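Local coordinates for serine acetyltransferase (Bacteroides vulgatus ATCC 8482, PDB 3F1X), which transfers an acetyl group from acetyl-CoA to the hydroxyl of L-serine, giving O-acetylserine in the pathway to cysteine, at the interface of chains A and B. Sequence-based numbering; all coordinates share one arbitrary frame. Chains: chain A/B, Serine acetyltransferase.

The four contacts run along one interface between chains A and B. Contact 1 lies in the C-terminal beta-helix. Contacts 2, 3 and 4 lie in the N-terminal helical part. The C-alpha centres of contacts 1 and 2 are about 31 Å apart, and those of contacts 1 and 3 about 40 Å. Contacts 2 and 4 are neighbours, about 6 Å between centres, sharing A:Tyr57, B:Phe27 and helix 147-153 of chain A. The C-alpha centre of contact 3, where helix 7-17 of chain B docks on chain A, is about 15 Å from that of contact 2. The deposited assembly is a hexamer, which agrees with the serine acetyltransferase family.

Contact 1: the interface of chains A and B. Residues chain A 261, 280, 295; chain B 233, 283.
The backbone N of A:Gly280 sits over one face of the B:Trp283 indole, towards the rim of the ring system. It lies 3.3 Å from CZ3 of B:Trp283. The contact is a backbone amide against an aromatic face. CA of A:Gly280 lies just outside the ring's rim on the same side, 3.5 Å from CE3 of B:Trp283. Near the stem of the side chain, the A:Gly280 carbonyl O is 3.9 Å from CB of B:Trp283. With no side chain of its own, A:Gly280 meets the indole through its main chain. The long reach of the tryptophan comes from its first torsion, with CG anti to the backbone N (chi1 176°). This sends the benzene end of the indole across to chain A. There A:Tyr261 meets it at the far corner. CB of A:Tyr261 is 3.7 Å from CH2 of B:Trp283, and the two side chains cross obliquely. The phenol ring then runs away from the indole, towards B:Ala233. A:Val295 stands further off on the pyrrole side, with CG1 4.5 Å from NE1 of B:Trp283. B:Ala233 is peripheral. In the fold, both chains contribute from the left-handed parallel beta-helix typical of this family. B:Trp283 opens strand 283-284. A:Tyr261 and A:Gly280 lie just beyond strands 259-260 and 277-278, and A:Val295 follows strand 293-294.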
loop_
_atom_site.group_PDB
_atom_site.type_symbol
_atom_site.label_atom_id
_atom_site.label_comp_id
_atom_site.label_asym_id
_atom_site.label_seq_id
_atom_site.Cartn_x
_atom_site.Cartn_y
_atom_site.Cartn_z
ATOM N N TYR A 261 -8.971 -6.171 -42.137
ATOM C CA TYR A 261 -8.510 -7.345 -41.425
ATOM C C TYR A 261 -7.071 -7.291 -40.952
ATOM O O TYR A 261 -6.314 -6.379 -41.275
ATOM C CB TYR A 261 -8.741 -8.600 -42.260
ATOM C CG TYR A 261 -10.194 -8.969 -42.324
ATOM C CD1 TYR A 261 -10.975 -8.613 -43.413
ATOM C CD2 TYR A 261 -10.800 -9.645 -41.271
ATOM C CE1 TYR A 261 -12.340 -8.926 -43.460
ATOM C CE2 TYR A 261 -12.161 -9.962 -41.304
ATOM C CZ TYR A 261 -12.924 -9.598 -42.407
ATOM O OH TYR A 261 -14.259 -9.925 -42.471
ATOM N N GLY A 280 -6.295 -8.916 -45.007
ATOM C CA GLY A 280 -5.130 -8.759 -44.156
ATOM C C GLY A 280 -3.788 -8.925 -44.835
ATOM O O GLY A 280 -3.700 -9.377 -45.980
ATOM N N VAL A 295 -7.583 -8.154 -51.648
ATOM C CA VAL A 295 -6.864 -9.178 -50.900
ATOM C C VAL A 295 -5.461 -9.428 -51.439
ATOM O O VAL A 295 -5.151 -9.092 -52.583
ATOM C CB VAL A 295 -7.633 -10.518 -50.917
ATOM C CG1 VAL A 295 -8.973 -10.355 -50.221
ATOM C CG2 VAL A 295 -7.831 -10.987 -52.350
ATOM N N ALA B 233 -11.171 -15.919 -38.228
ATOM C CA ALA B 233 -12.182 -16.145 -39.247
ATOM C C ALA B 233 -12.833 -14.852 -39.723
ATOM O O ALA B 233 -12.476 -13.760 -39.280
ATOM C CB ALA B 233 -13.239 -17.084 -38.711
ATOM N N TRP B 283 -1.678 -14.162 -46.025
ATOM C CA TRP B 283 -3.104 -14.326 -45.779
ATOM C C TRP B 283 -3.442 -15.721 -46.290
ATOM O O TRP B 283 -3.520 -15.942 -47.496
ATOM C CB TRP B 283 -3.830 -13.227 -46.566
ATOM C CG TRP B 283 -5.331 -13.226 -46.548
ATOM C CD1 TRP B 283 -6.154 -13.600 -47.571
ATOM C CD2 TRP B 283 -6.183 -12.717 -45.512
ATOM N NE1 TRP B 283 -7.464 -13.347 -47.241
ATOM C CE2 TRP B 283 -7.510 -12.811 -45.983
ATOM C CE3 TRP B 283 -5.954 -12.198 -44.233
ATOM C CZ2 TRP B 283 -8.604 -12.390 -45.222
ATOM C CZ3 TRP B 283 -7.048 -11.778 -43.470
ATOM C CH2 TRP B 283 -8.356 -11.882 -43.971
#

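Contact 2: the interface of chains A and B. Residues chain A 54, 57, 147, 151; chain B 23, 27.
The loop after helix 7-17 of chain B crosses the helical part of chain A here, and B:Phe27 is pressed against helix 147-153. One rim of its ring, CD1 and CE1, carries the contact. A:Phe147 and A:Tyr57 approach this rim from opposite sides of the ring plane. On one side CB of A:Phe147 is 3.4 Å from CE1 of B:Phe27, and the two side chains cross at about a right angle. On the other side the phenol OH of A:Tyr57 is 3.6 Å from CD1 of B:Phe27. The end methyl CD1 of A:Ile151 meets the ring nearer its edge, 3.6 Å from CE1 of B:Phe27. Within chain B, CD1 of B:Tyr23 lies in the plane of the B:Phe27 ring, at its edge. B:Tyr23 is stretched towards chain A, with CG anti to the backbone N (chi1 179°). Its phenol OH ends beside A:Phe54, 3.4 Å from CA; a still shorter approach to the ring is doubtful. A:Ile151 backs that ring from within chain A, with CG2 3.6 Å above one face. Replacing B:Phe27 by alanine is likely to open a gap between A:Phe147, A:Ile151 and the A:Tyr57 hydroxyl, and to take away the ring edge that points at the face of B:Tyr23. The site probably fastens the N-terminal loop of one subunit to the helical part of the next.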
loop_
_atom_site.group_PDB
_atom_site.type_symbol
_atom_site.label_atom_id
_atom_site.label_comp_id
_atom_site.label_asym_id
_atom_site.label_seq_id
_atom_site.Cartn_x
_atom_site.Cartn_y
_atom_site.Cartn_z
ATOM N N PHE A 54 -19.708 4.247 -17.070
ATOM C CA PHE A 54 -20.381 2.952 -16.930
ATOM C C PHE A 54 -20.635 2.727 -15.446
ATOM O O PHE A 54 -19.955 1.930 -14.805
ATOM C CB PHE A 54 -19.485 1.835 -17.467
ATOM C CG PHE A 54 -19.081 2.016 -18.898
ATOM C CD1 PHE A 54 -20.020 1.892 -19.922
ATOM C CD2 PHE A 54 -17.760 2.305 -19.224
ATOM C CE1 PHE A 54 -19.643 2.054 -21.260
ATOM C CE2 PHE A 54 -17.365 2.470 -20.560
ATOM C CZ PHE A 54 -18.308 2.344 -21.576
ATOM N N TYR A 57 -20.253 -0.623 -12.968
ATOM C CA TYR A 57 -19.347 -1.611 -13.553
ATOM C C TYR A 57 -17.940 -1.384 -13.050
ATOM O O TYR A 57 -17.209 -2.330 -12.748
ATOM C CB TYR A 57 -19.357 -1.547 -15.080
ATOM C CG TYR A 57 -20.472 -2.348 -15.696
ATOM C CD1 TYR A 57 -21.713 -1.775 -15.956
ATOM C CD2 TYR A 57 -20.296 -3.696 -15.991
ATOM C CE1 TYR A 57 -22.756 -2.535 -16.503
ATOM C CE2 TYR A 57 -21.326 -4.459 -16.532
ATOM C CZ TYR A 57 -22.553 -3.876 -16.786
ATOM O OH TYR A 57 -23.564 -4.645 -17.319
ATOM N N PHE A 147 -23.291 -7.327 -22.871
ATOM C CA PHE A 147 -22.780 -5.961 -22.888
ATOM C C PHE A 147 -21.852 -5.821 -21.687
ATOM O O PHE A 147 -20.824 -5.151 -21.754
ATOM C CB PHE A 147 -23.908 -4.938 -22.747
ATOM C CG PHE A 147 -24.590 -4.578 -24.042
ATOM C CD1 PHE A 147 -25.635 -3.661 -24.045
ATOM C CD2 PHE A 147 -24.195 -5.140 -25.254
ATOM C CE1 PHE A 147 -26.291 -3.311 -25.235
ATOM C CE2 PHE A 147 -24.843 -4.800 -26.453
ATOM C CZ PHE A 147 -25.888 -3.882 -26.439
ATOM N N ILE A 151 -17.818 -4.435 -21.578
ATOM C CA ILE A 151 -17.378 -3.272 -20.816
ATOM C C ILE A 151 -16.378 -3.665 -19.734
ATOM O O ILE A 151 -15.391 -2.960 -19.493
ATOM C CB ILE A 151 -18.575 -2.582 -20.121
ATOM C CG1 ILE A 151 -19.544 -2.037 -21.173
ATOM C CG2 ILE A 151 -18.081 -1.460 -19.197
ATOM C CD1 ILE A 151 -20.823 -1.491 -20.588
ATOM N N TYR B 23 -30.155 4.346 -21.261
ATOM C CA TYR B 23 -28.849 3.771 -20.946
ATOM C C TYR B 23 -28.966 2.710 -19.852
ATOM O O TYR B 23 -28.028 2.442 -19.095
ATOM C CB TYR B 23 -27.837 4.839 -20.525
ATOM C CG TYR B 23 -26.491 4.247 -20.175
ATOM C CD1 TYR B 23 -25.766 3.520 -21.114
ATOM C CD2 TYR B 23 -25.968 4.366 -18.887
ATOM C CE1 TYR B 23 -24.545 2.915 -20.781
ATOM C CE2 TYR B 23 -24.748 3.768 -18.542
ATOM C CZ TYR B 23 -24.044 3.044 -19.494
ATOM O OH TYR B 23 -22.844 2.452 -19.161
ATOM N N PHE B 27 -28.785 -3.971 -21.086
ATOM C CA PHE B 27 -28.177 -4.516 -19.889
ATOM C C PHE B 27 -29.295 -5.212 -19.138
ATOM O O PHE B 27 -30.260 -4.563 -18.725
ATOM C CB PHE B 27 -27.632 -3.403 -18.991
ATOM C CG PHE B 27 -26.566 -2.560 -19.628
ATOM C CD1 PHE B 27 -25.351 -3.123 -20.021
ATOM C CD2 PHE B 27 -26.758 -1.190 -19.797
ATOM C CE1 PHE B 27 -24.338 -2.325 -20.573
ATOM C CE2 PHE B 27 -25.753 -0.384 -20.347
ATOM C CZ PHE B 27 -24.542 -0.954 -20.734
#

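Contact 3: the interface of chains A and B. Residues chain A 52, 72, 76, 123-124; chain B 13-14, 17.
No aromatic ring takes part; the nearest thing to a flat group is the puckered ring of A:Pro124, and a methyl of B:Leu17 sits over one of its faces. CD2 of B:Leu17 lies almost above the middle of the ring, 3.7 Å from CG of A:Pro124. The two side chains cross at about a right angle. Aliphatic groups make up the rest. B:Leu17 closes helix 7-17 of chain B and reaches into a groove between helices of chain A. Its CG is anti to the carbonyl carbon (chi1 -70°), and its two methyls part towards different walls. CD1 of B:Leu17 is 3.5 Å from CG2 of A:Ile52, near the end of helix 39-53. A:Leu123 lines the same pocket, with CB 3.9 Å from CD2 of B:Leu17. A:Leu123 and A:Pro124 open helix 123-139. Helix 68-93 forms the other wall. The end methyl CD1 of A:Ile72 comes to 3.5 Å from the backbone O of B:Leu17, while CG2 of A:Ile72 faces CB of B:Leu17 at 4.1 Å. B:Leu17 is thus gripped at its branch, its stem and its backbone. It buries 75 Å² against chain A, more than any other residue of this patch. The patch probably anchors the N-terminal helix of one subunit on its neighbour. One turn back, B:Val14 meets A:Val76 methyl to methyl, CG2 of B:Val14 lying 3.9 Å from CG2 of A:Val76.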
loop_
_atom_site.group_PDB
_atom_site.type_symbol
_atom_site.label_atom_id
_atom_site.label_comp_id
_atom_site.label_asym_id
_atom_site.label_seq_id
_atom_site.Cartn_x
_atom_site.Cartn_y
_atom_site.Cartn_z
ATOM N N ILE A 52 -17.725 6.491 -14.019
ATOM C CA ILE A 52 -18.796 7.462 -14.160
ATOM C C ILE A 52 -19.559 7.206 -15.463
ATOM O O ILE A 52 -20.777 7.350 -15.521
ATOM C CB ILE A 52 -18.237 8.898 -14.180
ATOM C CG1 ILE A 52 -17.628 9.233 -12.824
ATOM C CG2 ILE A 52 -19.340 9.879 -14.528
ATOM C CD1 ILE A 52 -16.754 10.474 -12.824
ATOM N N ILE A 72 -21.716 8.338 -8.291
ATOM C CA ILE A 72 -21.456 9.248 -9.399
ATOM C C ILE A 72 -21.056 10.616 -8.828
ATOM O O ILE A 72 -20.145 11.278 -9.337
ATOM C CB ILE A 72 -22.706 9.413 -10.294
ATOM C CG1 ILE A 72 -22.943 8.128 -11.085
ATOM C CG2 ILE A 72 -22.533 10.612 -11.230
ATOM C CD1 ILE A 72 -24.245 8.118 -11.874
ATOM N N VAL A 76 -17.390 12.081 -9.459
ATOM C CA VAL A 76 -17.242 13.301 -10.240
ATOM C C VAL A 76 -16.360 14.304 -9.484
ATOM O O VAL A 76 -15.526 14.979 -10.084
ATOM C CB VAL A 76 -18.611 13.953 -10.547
ATOM C CG1 VAL A 76 -18.415 15.396 -10.969
ATOM C CG2 VAL A 76 -19.318 13.175 -11.668
ATOM N N LEU A 123 -19.105 14.185 -20.184
ATOM C CA LEU A 123 -19.260 12.770 -19.862
ATOM C C LEU A 123 -20.590 12.168 -20.313
ATOM O O LEU A 123 -20.636 11.008 -20.730
ATOM C CB LEU A 123 -19.056 12.549 -18.360
ATOM C CG LEU A 123 -17.599 12.757 -17.928
ATOM C CD1 LEU A 123 -17.466 12.701 -16.412
ATOM C CD2 LEU A 123 -16.740 11.681 -18.591
ATOM N N PRO A 124 -21.693 12.932 -20.225
ATOM C CA PRO A 124 -22.964 12.341 -20.668
ATOM C C PRO A 124 -22.914 11.995 -22.157
ATOM O O PRO A 124 -23.413 10.955 -22.588
ATOM C CB PRO A 124 -23.985 13.434 -20.359
ATOM C CG PRO A 124 -23.401 14.091 -19.129
ATOM C CD PRO A 124 -21.920 14.186 -19.487
ATOM N N ALA B 13 -23.785 18.260 -14.553
ATOM C CA ALA B 13 -23.206 17.054 -15.137
ATOM C C ALA B 13 -23.677 15.835 -14.352
ATOM O O ALA B 13 -24.086 14.830 -14.931
ATOM C CB ALA B 13 -21.678 17.130 -15.125
ATOM N N VAL B 14 -23.625 15.935 -13.030
ATOM C CA VAL B 14 -24.048 14.838 -12.178
ATOM C C VAL B 14 -25.518 14.478 -12.409
ATOM O O VAL B 14 -25.864 13.295 -12.497
ATOM C CB VAL B 14 -23.828 15.174 -10.690
ATOM C CG1 VAL B 14 -24.483 14.108 -9.805
ATOM C CG2 VAL B 14 -22.332 15.263 -10.402
ATOM N N LEU B 17 -25.851 12.541 -15.655
ATOM C CA LEU B 17 -25.221 11.238 -15.548
ATOM C C LEU B 17 -25.983 10.264 -14.663
ATOM O O LEU B 17 -25.858 9.048 -14.820
ATOM C CB LEU B 17 -23.793 11.408 -15.020
ATOM C CG LEU B 17 -22.818 12.070 -15.997
ATOM C CD1 LEU B 17 -21.559 12.515 -15.276
ATOM C CD2 LEU B 17 -22.485 11.098 -17.116
#

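Contact 4: the interface of chains A and B. Residues chain A 57, 146, 148-149, 152; chain B 27-28, 30, 93.
The helical backbone of A:Gly148 (phi -63°, psi -39°), in the first turn of helix 147-153, lies against the ring edge of B:Phe93. CA of A:Gly148 is in the plane of that ring, 3.7 Å from CZ of B:Phe93. B:Phe93 ends helix 68-93 of chain B, and its chi1 of -151° carries the ring across to chain A. CE2 of B:Phe93 reaches the peptide that links A:Gly148 to A:Glu149, 3.8 Å from the N of A:Glu149. A:Tyr57 comes in at about a right angle to B:Phe93, with CE2 3.9 Å from CZ of B:Phe93. The sulfur of A:Cys146 also touches the phenylalanine, SG lying 4.0 Å from CE2 of B:Phe93. Two histidines of chain B pile up behind. CE1 of B:His30 sits 3.5 Å above one face of the B:Phe93 ring, and CE1 of B:His28 lies over a face of B:His30. NE2 of B:His30 is 3.5 Å from the phenol OH of A:Tyr57, too far to count as a hydrogen bond. The same hydroxyl also borders B:Phe27. Were B:Phe93 a serine, A:Gly148 and A:Cys146 would probably lose their aromatic neighbour, and the imidazole of B:His30 would be freer to turn. The A:Gly148 carbonyl beside the phenylalanine is held within its own chain: A:Ser152 donates a hydrogen bond from OG to O of A:Gly148, 2.9 Å long, tilted out of the carbonyl plane.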
loop_
_atom_site.group_PDB
_atom_site.type_symbol
_atom_site.label_atom_id
_atom_site.label_comp_id
_atom_site.label_asym_id
_atom_site.label_seq_id
_atom_site.Cartn_x
_atom_site.Cartn_y
_atom_site.Cartn_z
ATOM N N TYR A 57 -20.253 -0.623 -12.968
ATOM C CA TYR A 57 -19.347 -1.611 -13.553
ATOM C C TYR A 57 -17.940 -1.384 -13.050
ATOM O O TYR A 57 -17.209 -2.330 -12.748
ATOM C CB TYR A 57 -19.357 -1.547 -15.080
ATOM C CG TYR A 57 -20.472 -2.348 -15.696
ATOM C CD1 TYR A 57 -21.713 -1.775 -15.956
ATOM C CD2 TYR A 57 -20.296 -3.696 -15.991
ATOM C CE1 TYR A 57 -22.756 -2.535 -16.503
ATOM C CE2 TYR A 57 -21.326 -4.459 -16.532
ATOM C CZ TYR A 57 -22.553 -3.876 -16.786
ATOM O OH TYR A 57 -23.564 -4.645 -17.319
ATOM N N CYS A 146 -22.417 -10.691 -23.870
ATOM C CA CYS A 146 -23.079 -9.762 -22.956
ATOM C C CYS A 146 -22.465 -8.360 -23.027
ATOM O O CYS A 146 -21.261 -8.218 -23.224
ATOM C CB CYS A 146 -22.972 -10.282 -21.517
ATOM S SG CYS A 146 -23.723 -9.224 -20.249
ATOM N N GLY A 148 -22.237 -6.465 -20.588
ATOM C CA GLY A 148 -21.458 -6.411 -19.365
ATOM C C GLY A 148 -20.069 -7.009 -19.464
ATOM O O GLY A 148 -19.126 -6.477 -18.884
ATOM N N GLU A 149 -19.941 -8.117 -20.189
ATOM C CA GLU A 149 -18.653 -8.779 -20.360
ATOM C C GLU A 149 -17.734 -7.898 -21.191
ATOM O O GLU A 149 -16.522 -7.840 -20.960
ATOM C CB GLU A 149 -18.826 -10.135 -21.065
ATOM C CG GLU A 149 -17.502 -10.826 -21.394
ATOM C CD GLU A 149 -17.668 -12.189 -22.060
ATOM O OE1 GLU A 149 -18.137 -12.256 -23.218
ATOM O OE2 GLU A 149 -17.323 -13.204 -21.415
ATOM N N SER A 152 -16.637 -4.804 -19.099
ATOM C CA SER A 152 -15.810 -5.292 -18.001
ATOM C C SER A 152 -14.396 -5.788 -18.292
ATOM O O SER A 152 -13.504 -5.573 -17.474
ATOM C CB SER A 152 -16.576 -6.370 -17.224
ATOM O OG SER A 152 -17.665 -5.799 -16.524
ATOM N N PHE B 27 -28.785 -3.971 -21.086
ATOM C CA PHE B 27 -28.177 -4.516 -19.889
ATOM C C PHE B 27 -29.295 -5.212 -19.138
ATOM O O PHE B 27 -30.260 -4.563 -18.725
ATOM C CB PHE B 27 -27.632 -3.403 -18.991
ATOM C CG PHE B 27 -26.566 -2.560 -19.628
ATOM C CD1 PHE B 27 -25.351 -3.123 -20.021
ATOM C CD2 PHE B 27 -26.758 -1.190 -19.797
ATOM C CE1 PHE B 27 -24.338 -2.325 -20.573
ATOM C CE2 PHE B 27 -25.753 -0.384 -20.347
ATOM C CZ PHE B 27 -24.542 -0.954 -20.734
ATOM N N HIS B 28 -29.186 -6.524 -18.972
ATOM C CA HIS B 28 -30.202 -7.250 -18.232
ATOM C C HIS B 28 -30.089 -6.751 -16.796
ATOM O O HIS B 28 -29.201 -5.954 -16.485
ATOM C CB HIS B 28 -29.941 -8.755 -18.312
ATOM C CG HIS B 28 -28.630 -9.176 -17.723
ATOM N ND1 HIS B 28 -28.410 -9.237 -16.363
ATOM C CD2 HIS B 28 -27.469 -9.550 -18.308
ATOM C CE1 HIS B 28 -27.170 -9.632 -16.138
ATOM N NE2 HIS B 28 -26.577 -9.829 -17.302
ATOM N N HIS B 30 -29.032 -6.950 -13.017
ATOM C CA HIS B 30 -28.108 -7.624 -12.113
ATOM C C HIS B 30 -28.700 -7.452 -10.718
ATOM O O HIS B 30 -28.990 -6.333 -10.293
ATOM C CB HIS B 30 -26.725 -6.976 -12.176
ATOM C CG HIS B 30 -26.027 -7.164 -13.486
ATOM N ND1 HIS B 30 -24.937 -7.994 -13.639
ATOM C CD2 HIS B 30 -26.252 -6.615 -14.704
ATOM C CE1 HIS B 30 -24.518 -7.945 -14.891
ATOM N NE2 HIS B 30 -25.301 -7.115 -15.559
ATOM N N PHE B 93 -23.278 -13.158 -12.664
ATOM C CA PHE B 93 -23.260 -12.250 -13.804
ATOM C C PHE B 93 -24.165 -12.754 -14.926
ATOM O O PHE B 93 -25.238 -12.205 -15.162
ATOM C CB PHE B 93 -21.834 -12.099 -14.326
ATOM C CG PHE B 93 -21.569 -10.774 -14.978
ATOM C CD1 PHE B 93 -21.264 -9.657 -14.202
ATOM C CD2 PHE B 93 -21.632 -10.638 -16.363
ATOM C CE1 PHE B 93 -21.023 -8.414 -14.798
ATOM C CE2 PHE B 93 -21.394 -9.401 -16.977
ATOM C CZ PHE B 93 -21.089 -8.289 -16.189
#